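Local coordinates for SAG family member (Sag19) (Eimeria tenella, PDB 6ZZB), which is a major surface antigen of the parasite, of unknown function, built on a fold related to the CAP proteins, at residues 224-227 against 228-232. Sequence-based numbering, arbitrary orientation.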
ATOM      1  N   GLU A 224      -5.817  19.032 -11.251  1.00 20.20           N
ATOM      2  CA  GLU A 224      -6.058  19.950 -10.127  1.00 22.53           C
ATOM      3  C   GLU A 224      -5.318  19.381  -8.915  1.00 20.80           C
ATOM      4  O   GLU A 224      -4.602  20.115  -8.220  1.00 20.41           O
ATOM      5  CB  GLU A 224      -7.563  20.090  -9.898  1.00 26.55           C
ATOM      6  CG  GLU A 224      -7.911  21.080  -8.815  1.00 28.22           C
ATOM      7  CD  GLU A 224      -9.402  21.200  -8.541  1.00 31.07           C
ATOM      8  OE1 GLU A 224     -10.162  20.286  -8.942  1.00 36.86           O
ATOM      9  OE2 GLU A 224      -9.790  22.193  -7.921  1.00 35.78           O
ATOM     10  N   LEU A 225      -5.511  18.081  -8.647  1.00 18.99           N
ATOM     11  CA  LEU A 225      -4.843  17.472  -7.474  1.00 18.10           C
ATOM     12  C   LEU A 225      -3.318  17.488  -7.698  1.00 15.93           C
ATOM     13  O   LEU A 225      -2.588  17.860  -6.769  1.00 16.44           O
ATOM     14  CB  LEU A 225      -5.364  16.050  -7.239  1.00 18.11           C
ATOM     15  CG  LEU A 225      -4.639  15.310  -6.117  1.00 19.02           C
ATOM     16  CD1 LEU A 225      -4.758  16.063  -4.807  1.00 19.91           C
ATOM     17  CD2 LEU A 225      -5.164  13.895  -5.970  1.00 20.26           C
ATOM     18  N   TYR A 226      -2.841  17.132  -8.889  1.00 16.37           N
ATOM     19  CA  TYR A 226      -1.382  17.054  -9.152  1.00 17.07           C
ATOM     20  C   TYR A 226      -0.760  18.444  -8.963  1.00 18.05           C
ATOM     21  O   TYR A 226       0.290  18.549  -8.317  1.00 16.49           O
ATOM     22  CB  TYR A 226      -1.078  16.422 -10.507  1.00 19.52           C
ATOM     23  CG  TYR A 226       0.297  15.799 -10.552  1.00 21.65           C
ATOM     24  CD1 TYR A 226       0.643  14.743  -9.719  1.00 23.59           C
ATOM     25  CD2 TYR A 226       1.270  16.285 -11.392  1.00 22.53           C
ATOM     26  CE1 TYR A 226       1.916  14.186  -9.738  1.00 24.16           C
ATOM     27  CE2 TYR A 226       2.536  15.736 -11.444  1.00 21.00           C
ATOM     28  CZ  TYR A 226       2.870  14.680 -10.611  1.00 24.54           C
ATOM     29  OH  TYR A 226       4.118  14.123 -10.627  1.00 25.90           O
ATOM     30  N   ASN A 227      -1.424  19.484  -9.469  1.00 18.93           N
ATOM     31  CA  ASN A 227      -0.946  20.878  -9.298  1.00 22.29           C
ATOM     32  C   ASN A 227      -0.889  21.218  -7.811  1.00 23.30           C
ATOM     33  O   ASN A 227       0.096  21.849  -7.397  1.00 22.41           O
ATOM     34  CB  ASN A 227      -1.810  21.887 -10.058  1.00 25.57           C
ATOM     35  CG  ASN A 227      -1.667  21.776 -11.564  1.00 30.78           C
ATOM     36  OD1 ASN A 227      -2.567  22.167 -12.308  1.00 38.39           O
ATOM     37  ND2 ASN A 227      -0.555  21.233 -12.033  1.00 31.92           N
ATOM     38  N   ALA A 228      -1.879  20.783  -7.021  1.00 21.70           N
ATOM     39  CA  ALA A 228      -1.922  21.075  -5.571  1.00 22.73           C
ATOM     40  C   ALA A 228      -0.759  20.372  -4.861  1.00 22.86           C
ATOM     41  O   ALA A 228      -0.214  20.928  -3.907  1.00 25.19           O
ATOM     42  CB  ALA A 228      -3.260  20.681  -4.980  1.00 22.93           C
ATOM     43  N   LEU A 229      -0.363  19.185  -5.306  1.00 23.10           N
ATOM     44  CA  LEU A 229       0.748  18.444  -4.652  1.00 24.87           C
ATOM     45  C   LEU A 229       2.068  19.187  -4.847  1.00 24.79           C
ATOM     46  O   LEU A 229       2.913  19.114  -3.946  1.00 29.03           O
ATOM     47  CB  LEU A 229       0.805  17.019  -5.199  1.00 25.55           C
ATOM     48  CG  LEU A 229      -0.383  16.153  -4.782  1.00 26.89           C
ATOM     49  CD1 LEU A 229      -0.286  14.791  -5.435  1.00 28.20           C
ATOM     50  CD2 LEU A 229      -0.493  16.024  -3.269  1.00 28.33           C
ATOM     51  N   TRP A 230       2.236  19.910  -5.955  1.00 22.85           N
ATOM     52  CA  TRP A 230       3.444  20.743  -6.164  1.00 27.10           C
ATOM     53  C   TRP A 230       3.409  21.937  -5.207  1.00 31.61           C
ATOM     54  O   TRP A 230       4.477  22.272  -4.645  1.00 33.56           O
ATOM     55  CB  TRP A 230       3.530  21.183  -7.615  1.00 23.62           C
ATOM     56  CG  TRP A 230       4.067  20.146  -8.550  1.00 20.58           C
ATOM     57  CD1 TRP A 230       3.353  19.362  -9.400  1.00 20.39           C
ATOM     58  CD2 TRP A 230       5.455  19.828  -8.784  1.00 18.09           C
ATOM     59  NE1 TRP A 230       4.186  18.566 -10.133  1.00 19.23           N
ATOM     60  CE2 TRP A 230       5.485  18.838  -9.780  1.00 17.80           C
ATOM     61  CE3 TRP A 230       6.661  20.292  -8.241  1.00 16.77           C
ATOM     62  CZ2 TRP A 230       6.683  18.328 -10.273  1.00 16.78           C
ATOM     63  CZ3 TRP A 230       7.842  19.789  -8.736  1.00 16.46           C
ATOM     64  CH2 TRP A 230       7.839  18.823  -9.728  1.00 16.49           C
ATOM     65  N   GLY A 231       2.220  22.523  -5.020  1.00 34.10           N
ATOM     66  CA  GLY A 231       1.979  23.661  -4.105  1.00 38.16           C
ATOM     67  C   GLY A 231       2.506  23.395  -2.701  1.00 42.87           C
ATOM     68  O   GLY A 231       3.064  24.325  -2.100  1.00 44.85           O
ATOM     69  N   LEU A 232       2.360  22.166  -2.194  1.00 47.21           N
ATOM     70  CA  LEU A 232       2.681  21.800  -0.785  1.00 47.56           C
ATOM     71  C   LEU A 232       4.164  22.069  -0.494  1.00 48.98           C
ATOM     72  O   LEU A 232       4.462  22.781   0.471  1.00 46.50           O
ATOM     73  CB  LEU A 232       2.338  20.326  -0.536  1.00 48.30           C
ATOM     74  CG  LEU A 232       0.868  19.944  -0.690  1.00 49.55           C
ATOM     75  CD1 LEU A 232       0.666  18.474  -0.359  1.00 49.80           C
ATOM     76  CD2 LEU A 232      -0.030  20.816   0.180  1.00 51.84           C
TER
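The carbonyl oxygen of Tyr226 is approached by two backbone amides, weakly in both cases: Leu229 N lies 3.1 Å from Tyr226 O, and Trp230 N comes to it with an N-H...O angle of 147°. Such sharing between the i+3 and i+4 amides is a local variation on the i+4 pattern of an alpha-helix, here helix 223-231, the last of the modelled chain. The i+4 ladder runs on both sides of it: Ala228 N donates to Glu224 O at 3.0 Å, Leu229 N also donates to Leu225 O at 3.0 Å, and Asn227 O takes Gly231 N at 3.3 Å and, weakly, Trp230 N.

Side chains one turn apart illustrate how i, i+4 spacing brings two aromatic groups onto one face of a helix. Tyr226 and Trp230 point the same way and lie side by side, yet their rings stand almost perpendicular, at 89°. The result is an offset edge-to-face pair in which the pyrrole edge of Trp230 is turned toward the face of Tyr226, with ring centroids 5.2 Å apart. The first torsions differ, and this contributes to the perpendicular setting: Tyr226 CG is roughly anti to the backbone N (chi1 -155°), Trp230 CG anti to its carbonyl carbon.

On the neighbouring flank, Leu225 CD1 meets Leu229 CG at 4.4 Å in looser apolar packing. Helix 138-155 receives Tyr226 on Leu153 and Leu229 on Tyr146, while Phe158 adds a second edge-to-face partner to Tyr226; the terminal helix is thereby packed against the body of the domain. Between the two rings of the pair the closest atoms are Trp230 NE1 and Tyr226 CE2, 3.5 Å apart.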